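Local coordinates for protein ribonucleoside-diphosphate reductase (Pseudomonas aeruginosa, PDB 5IM3) that probably reduces ribonucleoside diphosphates to the deoxyribonucleotides needed for DNA synthesis, with dATP bound at allosteric sites, at residues Pro368-Asp380 with Ile590-Asn603. Sequence-based numbering, arbitrary orientation.
With DTP (2'-deoxyadenosine 5'-triphosphate), chain G.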
ATOM      1  N   PRO A 368      32.801 -25.061 -41.076  1.00 62.64           N
ATOM      2  CA  PRO A 368      32.866 -24.052 -40.009  1.00 57.04           C
ATOM      3  C   PRO A 368      31.620 -23.178 -39.972  1.00 56.96           C
ATOM      4  O   PRO A 368      31.242 -22.567 -40.973  1.00 58.13           O
ATOM      5  CB  PRO A 368      34.106 -23.232 -40.379  1.00 61.41           C
ATOM      6  CG  PRO A 368      34.195 -23.352 -41.873  1.00 61.61           C
ATOM      7  CD  PRO A 368      33.623 -24.696 -42.243  1.00 61.70           C
ATOM      8  N   GLN A 369      30.990 -23.116 -38.804  1.00 54.04           N
ATOM      9  CA  GLN A 369      29.906 -22.169 -38.556  1.00 56.12           C
ATOM     10  C   GLN A 369      30.537 -20.859 -38.095  1.00 51.43           C
ATOM     11  O   GLN A 369      30.773 -20.641 -36.905  1.00 46.99           O
ATOM     12  CB  GLN A 369      28.933 -22.727 -37.525  1.00 58.94           C
ATOM     13  CG  GLN A 369      27.764 -21.815 -37.208  1.00 62.86           C
ATOM     14  CD  GLN A 369      26.479 -22.248 -37.882  1.00 67.76           C
ATOM     15  OE1 GLN A 369      26.491 -22.976 -38.882  1.00 69.28           O
ATOM     16  NE2 GLN A 369      25.353 -21.805 -37.330  1.00 67.19           N
ATOM     17  N   LEU A 370      30.813 -19.972 -39.055  1.00 49.76           N
ATOM     18  CA  LEU A 370      31.468 -18.701 -38.769  1.00 50.49           C
ATOM     19  C   LEU A 370      30.497 -17.592 -38.392  1.00 53.93           C
ATOM     20  O   LEU A 370      30.916 -16.605 -37.776  1.00 53.19           O
ATOM     21  CB  LEU A 370      32.297 -18.253 -39.979  1.00 49.19           C
ATOM     22  CG  LEU A 370      33.394 -19.226 -40.415  1.00 49.22           C
ATOM     23  CD1 LEU A 370      34.168 -18.658 -41.589  1.00 49.78           C
ATOM     24  CD2 LEU A 370      34.331 -19.549 -39.263  1.00 47.87           C
ATOM     25  N   SER A 371      29.222 -17.727 -38.745  1.00 60.77           N
ATOM     26  CA  SER A 371      28.194 -16.767 -38.375  1.00 62.59           C
ATOM     27  C   SER A 371      27.031 -17.522 -37.753  1.00 63.99           C
ATOM     28  O   SER A 371      26.643 -18.587 -38.243  1.00 67.36           O
ATOM     29  CB  SER A 371      27.713 -15.965 -39.588  1.00 64.38           C
ATOM     30  OG  SER A 371      28.797 -15.314 -40.229  1.00 66.33           O
ATOM     31  N   SER A 372      26.475 -16.969 -36.674  1.00 62.77           N
ATOM     32  CA  SER A 372      25.427 -17.663 -35.935  1.00 62.61           C
ATOM     33  C   SER A 372      24.269 -16.735 -35.578  1.00 58.16           C
ATOM     34  O   SER A 372      23.600 -16.939 -34.561  1.00 61.98           O
ATOM     35  CB  SER A 372      25.998 -18.301 -34.667  1.00 62.70           C
ATOM     36  OG  SER A 372      26.492 -17.312 -33.780  1.00 64.24           O
ATOM     37  N   CYS A 373      24.017 -15.722 -36.414  0.57 51.43           N
ATOM     38  CA  CYS A 373      22.992 -14.704 -36.196  0.57 49.90           C
ATOM     39  C   CYS A 373      22.136 -14.605 -37.451  0.57 49.84           C
ATOM     40  O   CYS A 373      22.671 -14.403 -38.545  0.57 48.95           O
ATOM     41  CB  CYS A 373      23.642 -13.348 -35.873  0.57 50.71           C
ATOM     42  SG  CYS A 373      22.585 -11.841 -35.953  0.57 50.60           S
ATOM     43  N   TYR A 374      20.817 -14.744 -37.299  1.00 45.21           N
ATOM     44  CA  TYR A 374      19.934 -14.810 -38.458  1.00 43.56           C
ATOM     45  C   TYR A 374      18.649 -14.032 -38.222  1.00 39.84           C
ATOM     46  O   TYR A 374      18.202 -13.862 -37.086  1.00 36.36           O
ATOM     47  CB  TYR A 374      19.563 -16.261 -38.806  1.00 41.46           C
ATOM     48  CG  TYR A 374      20.734 -17.210 -38.840  1.00 43.05           C
ATOM     49  CD1 TYR A 374      21.473 -17.393 -39.999  1.00 44.14           C
ATOM     50  CD2 TYR A 374      21.097 -17.925 -37.710  1.00 41.55           C
ATOM     51  CE1 TYR A 374      22.543 -18.265 -40.027  1.00 45.49           C
ATOM     52  CE2 TYR A 374      22.157 -18.792 -37.727  1.00 41.87           C
ATOM     53  CZ  TYR A 374      22.880 -18.961 -38.885  1.00 45.45           C
ATOM     54  OH  TYR A 374      23.939 -19.832 -38.884  1.00 46.86           O
ATOM     55  N   LEU A 375      18.051 -13.580 -39.328  1.00 42.97           N
ATOM     56  CA  LEU A 375      16.756 -12.918 -39.336  1.00 44.43           C
ATOM     57  C   LEU A 375      15.840 -13.644 -40.312  1.00 47.34           C
ATOM     58  O   LEU A 375      16.260 -14.007 -41.415  1.00 47.24           O
ATOM     59  CB  LEU A 375      16.859 -11.438 -39.743  1.00 43.39           C
ATOM     60  CG  LEU A 375      17.637 -10.477 -38.834  1.00 46.54           C
ATOM     61  CD1 LEU A 375      19.147 -10.636 -38.994  1.00 44.77           C
ATOM     62  CD2 LEU A 375      17.216  -9.041 -39.125  1.00 47.22           C
ATOM     63  N   THR A 376      14.589 -13.849 -39.905  1.00 43.85           N
ATOM     64  CA  THR A 376      13.602 -14.521 -40.735  1.00 43.76           C
ATOM     65  C   THR A 376      12.300 -13.737 -40.719  1.00 44.14           C
ATOM     66  O   THR A 376      12.067 -12.886 -39.857  1.00 46.44           O
ATOM     67  CB  THR A 376      13.322 -15.955 -40.261  1.00 42.55           C
ATOM     68  OG1 THR A 376      12.566 -15.918 -39.044  1.00 40.00           O
ATOM     69  CG2 THR A 376      14.620 -16.723 -40.030  1.00 40.19           C
ATOM     70  N   THR A 377      11.448 -14.044 -41.692  1.00 44.89           N
ATOM     71  CA  THR A 377      10.088 -13.524 -41.752  1.00 47.39           C
ATOM     72  C   THR A 377       9.152 -14.702 -41.974  1.00 47.58           C
ATOM     73  O   THR A 377       9.432 -15.571 -42.806  1.00 46.66           O
ATOM     74  CB  THR A 377       9.937 -12.473 -42.863  1.00 47.46           C
ATOM     75  OG1 THR A 377       8.580 -12.023 -42.918  1.00 51.92           O
ATOM     76  CG2 THR A 377      10.342 -13.037 -44.221  1.00 48.37           C
ATOM     77  N   VAL A 378       8.065 -14.744 -41.218  1.00 44.28           N
ATOM     78  CA  VAL A 378       7.164 -15.896 -41.184  1.00 41.71           C
ATOM     79  C   VAL A 378       5.975 -15.613 -42.097  1.00 41.64           C
ATOM     80  O   VAL A 378       5.317 -14.580 -41.927  1.00 41.45           O
ATOM     81  CB  VAL A 378       6.687 -16.201 -39.753  1.00 39.03           C
ATOM     82  CG1 VAL A 378       5.927 -17.517 -39.719  1.00 42.69           C
ATOM     83  CG2 VAL A 378       7.863 -16.251 -38.796  1.00 39.19           C
ATOM     84  N   PRO A 379       5.673 -16.481 -43.060  1.00 43.04           N
ATOM     85  CA  PRO A 379       4.520 -16.246 -43.934  1.00 44.50           C
ATOM     86  C   PRO A 379       3.204 -16.652 -43.281  1.00 43.52           C
ATOM     87  O   PRO A 379       3.152 -17.486 -42.375  1.00 42.21           O
ATOM     88  CB  PRO A 379       4.820 -17.124 -45.155  1.00 45.70           C
ATOM     89  CG  PRO A 379       5.634 -18.233 -44.612  1.00 43.39           C
ATOM     90  CD  PRO A 379       6.464 -17.642 -43.501  1.00 42.25           C
ATOM     91  N   ASP A 380       2.124 -16.043 -43.775  1.00 47.03           N
ATOM     92  CA  ASP A 380       0.787 -16.259 -43.233  1.00 48.41           C
ATOM     93  C   ASP A 380       0.128 -17.506 -43.819  1.00 49.24           C
ATOM     94  O   ASP A 380      -1.017 -17.450 -44.278  1.00 50.53           O
ATOM     95  CB  ASP A 380      -0.092 -15.030 -43.495  1.00 50.06           C
ATOM     96  CG  ASP A 380      -1.461 -15.125 -42.827  1.00 48.21           C
ATOM     97  OD1 ASP A 380      -1.542 -15.660 -41.704  1.00 47.24           O
ATOM     98  OD2 ASP A 380      -2.455 -14.666 -43.433  1.00 46.56           O
ATOM     99  N   ILE A 590      20.961  -5.304 -36.083  1.00 44.36           N
ATOM    100  CA  ILE A 590      21.035  -5.720 -37.478  1.00 46.32           C
ATOM    101  C   ILE A 590      19.748  -5.314 -38.183  1.00 46.62           C
ATOM    102  O   ILE A 590      18.653  -5.456 -37.627  1.00 45.95           O
ATOM    103  CB  ILE A 590      21.266  -7.241 -37.581  1.00 44.85           C
ATOM    104  CG1 ILE A 590      22.544  -7.631 -36.828  1.00 44.14           C
ATOM    105  CG2 ILE A 590      21.334  -7.681 -39.032  1.00 44.88           C
ATOM    106  CD1 ILE A 590      23.811  -6.973 -37.359  1.00 44.66           C
ATOM    107  N   THR A 591      19.883  -4.810 -39.422  1.00 45.74           N
ATOM    108  CA  THR A 591      18.732  -4.372 -40.219  1.00 49.18           C
ATOM    109  C   THR A 591      18.954  -4.858 -41.654  1.00 48.69           C
ATOM    110  O   THR A 591      19.439  -4.120 -42.514  1.00 48.34           O
ATOM    111  CB  THR A 591      18.536  -2.855 -40.159  1.00 50.42           C
ATOM    112  OG1 THR A 591      19.730  -2.193 -40.592  1.00 52.27           O
ATOM    113  CG2 THR A 591      18.198  -2.406 -38.747  1.00 50.47           C
ATOM    114  N   LEU A 592      18.585  -6.114 -41.903  1.00 49.28           N
ATOM    115  CA  LEU A 592      18.758  -6.752 -43.200  1.00 49.93           C
ATOM    116  C   LEU A 592      17.415  -7.250 -43.726  1.00 48.03           C
ATOM    117  O   LEU A 592      16.504  -7.562 -42.954  1.00 45.15           O
ATOM    118  CB  LEU A 592      19.743  -7.923 -43.106  1.00 50.85           C
ATOM    119  CG  LEU A 592      21.164  -7.590 -42.642  1.00 51.28           C
ATOM    120  CD1 LEU A 592      21.962  -8.870 -42.437  1.00 49.69           C
ATOM    121  CD2 LEU A 592      21.863  -6.677 -43.637  1.00 51.39           C
ATOM    122  N   ASN A 593      17.308  -7.329 -45.051  1.00 45.04           N
ATOM    123  CA  ASN A 593      16.084  -7.788 -45.694  1.00 42.39           C
ATOM    124  C   ASN A 593      15.879  -9.287 -45.495  1.00 40.79           C
ATOM    125  O   ASN A 593      16.831 -10.063 -45.389  1.00 40.92           O
ATOM    126  CB  ASN A 593      16.115  -7.490 -47.193  1.00 42.04           C
ATOM    127  CG  ASN A 593      16.086  -6.010 -47.500  1.00 42.97           C
ATOM    128  OD1 ASN A 593      15.759  -5.189 -46.644  1.00 44.86           O
ATOM    129  ND2 ASN A 593      16.420  -5.660 -48.737  1.00 43.72           N
ATOM    130  N   THR A 594      14.609  -9.691 -45.466  1.00 40.81           N
ATOM    131  CA  THR A 594      14.238 -11.099 -45.436  1.00 41.64           C
ATOM    132  C   THR A 594      13.073 -11.331 -46.386  1.00 37.61           C
ATOM    133  O   THR A 594      12.310 -10.412 -46.692  1.00 35.92           O
ATOM    134  CB  THR A 594      13.843 -11.562 -44.025  1.00 40.16           C
ATOM    135  OG1 THR A 594      12.910 -10.636 -43.454  1.00 40.34           O
ATOM    136  CG2 THR A 594      15.073 -11.660 -43.132  1.00 40.40           C
ATOM    137  N   ASN A 595      12.948 -12.566 -46.861  1.00 39.65           N
ATOM    138  CA  ASN A 595      11.776 -12.950 -47.636  1.00 39.50           C
ATOM    139  C   ASN A 595      11.697 -14.472 -47.693  1.00 42.39           C
ATOM    140  O   ASN A 595      12.431 -15.182 -47.000  1.00 43.41           O
ATOM    141  CB  ASN A 595      11.798 -12.323 -49.038  1.00 38.26           C
ATOM    142  CG  ASN A 595      12.962 -12.803 -49.886  1.00 43.30           C
ATOM    143  OD1 ASN A 595      13.258 -14.000 -49.953  1.00 42.57           O
ATOM    144  ND2 ASN A 595      13.622 -11.865 -50.553  1.00 44.33           N
ATOM    145  N   LYS A 596      10.780 -14.955 -48.528  1.00 45.10           N
ATOM    146  CA  LYS A 596      10.546 -16.380 -48.723  1.00 48.83           C
ATOM    147  C   LYS A 596      11.848 -17.153 -48.943  1.00 52.67           C
ATOM    148  O   LYS A 596      11.986 -18.295 -48.491  1.00 52.00           O
ATOM    149  CB  LYS A 596       9.599 -16.530 -49.917  1.00 51.83           C
ATOM    150  CG  LYS A 596       9.139 -17.919 -50.267  1.00 56.24           C
ATOM    151  CD  LYS A 596       8.001 -17.846 -51.299  1.00 58.57           C
ATOM    152  CE  LYS A 596       8.454 -17.271 -52.646  1.00 60.78           C
ATOM    153  NZ  LYS A 596       9.186 -18.273 -53.461  1.00 64.67           N
ATOM    154  N   ASP A 597      12.819 -16.541 -49.624  1.00 49.80           N
ATOM    155  CA  ASP A 597      14.032 -17.241 -50.037  1.00 51.96           C
ATOM    156  C   ASP A 597      15.297 -16.627 -49.446  1.00 50.39           C
ATOM    157  O   ASP A 597      16.398 -16.925 -49.916  1.00 50.11           O
ATOM    158  CB  ASP A 597      14.129 -17.264 -51.563  1.00 53.25           C
ATOM    159  CG  ASP A 597      12.974 -18.008 -52.209  1.00 58.02           C
ATOM    160  OD1 ASP A 597      12.750 -19.187 -51.850  1.00 58.75           O
ATOM    161  OD2 ASP A 597      12.287 -17.413 -53.071  1.00 57.90           O
ATOM    162  N   GLU A 598      15.171 -15.787 -48.420  1.00 47.47           N
ATOM    163  CA  GLU A 598      16.321 -15.080 -47.862  1.00 48.06           C
ATOM    164  C   GLU A 598      16.202 -15.046 -46.346  1.00 44.44           C
ATOM    165  O   GLU A 598      15.346 -14.347 -45.797  1.00 37.63           O
ATOM    166  CB  GLU A 598      16.428 -13.665 -48.430  1.00 49.98           C
ATOM    167  CG  GLU A 598      16.802 -13.638 -49.908  1.00 53.04           C
ATOM    168  CD  GLU A 598      17.046 -12.236 -50.427  1.00 54.07           C
ATOM    169  OE1 GLU A 598      16.876 -12.018 -51.645  1.00 54.50           O
ATOM    170  OE2 GLU A 598      17.404 -11.353 -49.616  1.00 53.62           O
ATOM    171  N   ILE A 599      17.062 -15.806 -45.681  1.00 47.23           N
ATOM    172  CA  ILE A 599      17.300 -15.684 -44.252  1.00 44.46           C
ATOM    173  C   ILE A 599      18.588 -14.886 -44.096  1.00 45.01           C
ATOM    174  O   ILE A 599      19.668 -15.352 -44.471  1.00 45.20           O
ATOM    175  CB  ILE A 599      17.384 -17.062 -43.580  1.00 45.07           C
ATOM    176  CG1 ILE A 599      15.976 -17.682 -43.516  1.00 44.40           C
ATOM    177  CG2 ILE A 599      18.005 -16.965 -42.194  1.00 43.23           C
ATOM    178  CD1 ILE A 599      15.930 -19.097 -42.971  1.00 42.81           C
ATOM    179  N   ALA A 600      18.478 -13.670 -43.565  1.00 48.61           N
ATOM    180  CA  ALA A 600      19.641 -12.800 -43.444  1.00 49.33           C
ATOM    181  C   ALA A 600      20.614 -13.348 -42.405  1.00 49.94           C
ATOM    182  O   ALA A 600      20.207 -13.903 -41.381  1.00 48.30           O
ATOM    183  CB  ALA A 600      19.209 -11.387 -43.066  1.00 47.70           C
ATOM    184  N   VAL A 601      21.907 -13.191 -42.681  1.00 43.25           N
ATOM    185  CA  VAL A 601      22.977 -13.716 -41.841  1.00 45.10           C
ATOM    186  C   VAL A 601      23.840 -12.547 -41.383  1.00 46.39           C
ATOM    187  O   VAL A 601      24.263 -11.726 -42.206  1.00 45.62           O
ATOM    188  CB  VAL A 601      23.834 -14.752 -42.595  1.00 48.47           C
ATOM    189  CG1 VAL A 601      24.760 -15.481 -41.632  1.00 48.26           C
ATOM    190  CG2 VAL A 601      22.955 -15.736 -43.353  1.00 47.23           C
ATOM    191  N   CYS A 602      24.110 -12.479 -40.080  1.00 44.97           N
ATOM    192  CA  CYS A 602      24.951 -11.427 -39.517  1.00 46.54           C
ATOM    193  C   CYS A 602      26.377 -11.948 -39.379  1.00 46.21           C
ATOM    194  O   CYS A 602      26.630 -12.887 -38.615  1.00 47.59           O
ATOM    195  CB  CYS A 602      24.434 -10.955 -38.160  1.00 49.32           C
ATOM    196  SG  CYS A 602      22.657 -11.195 -37.892  1.00 50.27           S
ATOM    197  N   ASN A 603      27.300 -11.336 -40.110  1.00 43.40           N
ATOM    198  CA  ASN A 603      28.717 -11.681 -40.060  1.00 45.90           C
ATOM    199  C   ASN A 603      29.441 -10.522 -39.373  1.00 45.39           C
ATOM    200  O   ASN A 603      29.506  -9.414 -39.918  1.00 42.78           O
ATOM    201  CB  ASN A 603      29.244 -11.948 -41.468  1.00 44.65           C
ATOM    202  CG  ASN A 603      28.225 -12.684 -42.343  1.00 43.42           C
ATOM    203  OD1 ASN A 603      27.976 -13.877 -42.162  1.00 39.76           O
ATOM    204  ND2 ASN A 603      27.632 -11.968 -43.294  1.00 42.69           N
TER
HETATM  205  PG  DTP G1005      -6.141 -18.527 -47.177  1.00 74.43           P
HETATM  206  O1G DTP G1005      -7.219 -18.521 -46.147  1.00 74.84           O
HETATM  207  O2G DTP G1005      -6.556 -17.858 -48.488  1.00 79.11           O
HETATM  208  O3G DTP G1005      -4.867 -17.841 -46.684  1.00 76.43           O
HETATM  209  PB  DTP G1005      -4.342 -20.777 -47.252  1.00 67.18           P
HETATM  210  O1B DTP G1005      -3.216 -19.831 -47.353  1.00 64.55           O
HETATM  211  O2B DTP G1005      -4.167 -21.938 -48.231  1.00 65.17           O
HETATM  212  O3B DTP G1005      -5.704 -20.010 -47.559  1.00 73.53           O
HETATM  213  PA  DTP G1005      -3.297 -21.436 -44.716  1.00 52.63           P
HETATM  214  O1A DTP G1005      -2.188 -20.776 -45.383  1.00 63.93           O
HETATM  215  O2A DTP G1005      -2.905 -22.871 -44.457  1.00 56.14           O
HETATM  216  O3A DTP G1005      -4.471 -21.374 -45.781  1.00 64.43           O
HETATM  217  O5' DTP G1005      -3.616 -20.697 -43.360  1.00 51.75           O
HETATM  218  C5' DTP G1005      -3.694 -19.259 -43.268  1.00 49.57           C
HETATM  219  C4' DTP G1005      -3.616 -18.839 -41.822  1.00 45.92           C
HETATM  220  O4' DTP G1005      -4.567 -19.602 -41.048  1.00 43.80           O
HETATM  221  C3' DTP G1005      -2.254 -19.027 -41.151  1.00 44.76           C
HETATM  222  O3' DTP G1005      -1.956 -17.913 -40.309  1.00 44.19           O
HETATM  223  C2' DTP G1005      -2.439 -20.295 -40.327  1.00 44.47           C
HETATM  224  C1' DTP G1005      -3.916 -20.265 -39.977  1.00 42.94           C
HETATM  225  N9  DTP G1005      -4.516 -21.584 -39.836  1.00 42.39           N
HETATM  226  C8  DTP G1005      -4.941 -22.391 -40.857  1.00 42.62           C
HETATM  227  N7  DTP G1005      -5.392 -23.558 -40.465  1.00 43.86           N
HETATM  228  C5  DTP G1005      -5.266 -23.511 -39.084  1.00 41.60           C
HETATM  229  C6  DTP G1005      -5.584 -24.435 -38.071  1.00 43.60           C
HETATM  230  N6  DTP G1005      -6.115 -25.637 -38.303  1.00 44.48           N
HETATM  231  N1  DTP G1005      -5.343 -24.071 -36.793  1.00 43.84           N
HETATM  232  C2  DTP G1005      -4.824 -22.863 -36.555  1.00 43.77           C
HETATM  233  N3  DTP G1005      -4.479 -21.911 -37.426  1.00 44.46           N
HETATM  234  C4  DTP G1005      -4.729 -22.300 -38.684  1.00 42.59           C
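In the ten-stranded alpha-beta barrel of ribonucleotide reductase, a disulfide bonds Cys373 SG, in the conformer described of two, to Cys602 SG (2.0 Å) across two antiparallel strands. It is consistent with the oxidised form of the redox-active cysteine pair that, in class I enzymes, supplies electrons for substrate reduction; cysteine suits because thiols join and part reversibly. With chi1 at 166°, the Cys373 sulfur swings across from the backbone N to meet Cys602. Backbone bonds hold the frame: Cys602 N gives to Cys373 O (2.9 Å), and Leu375 N to Ala600 O (3.0 Å). Small Ala600 leaves room for Leu375, whose CD1 touches both Ile590 CG2 and Cys602 SG, 3.7 Å from each. On the other face, Val601 lies alongside Tyr374, its CG1 3.6 Å from Ser371 CB. Ser371 OG donates a short 2.5 Å bond to a lone pair of Asn603 OD1, while ND2 bonds Pro657 O, fixing the amide. Thr377 CG2 lies 3.7 Å from Asn595 CA, and Asp380 OD1 accepts from O3' of dATP at 2.7 Å; Arg410 forms a salt bridge with Asp380 OD2. Strand 401-405 flanks strand 373-377 in parallel; helix 646-655 packs on Ile599 and Val601, helix 382-395 on Tyr374 and Ile599.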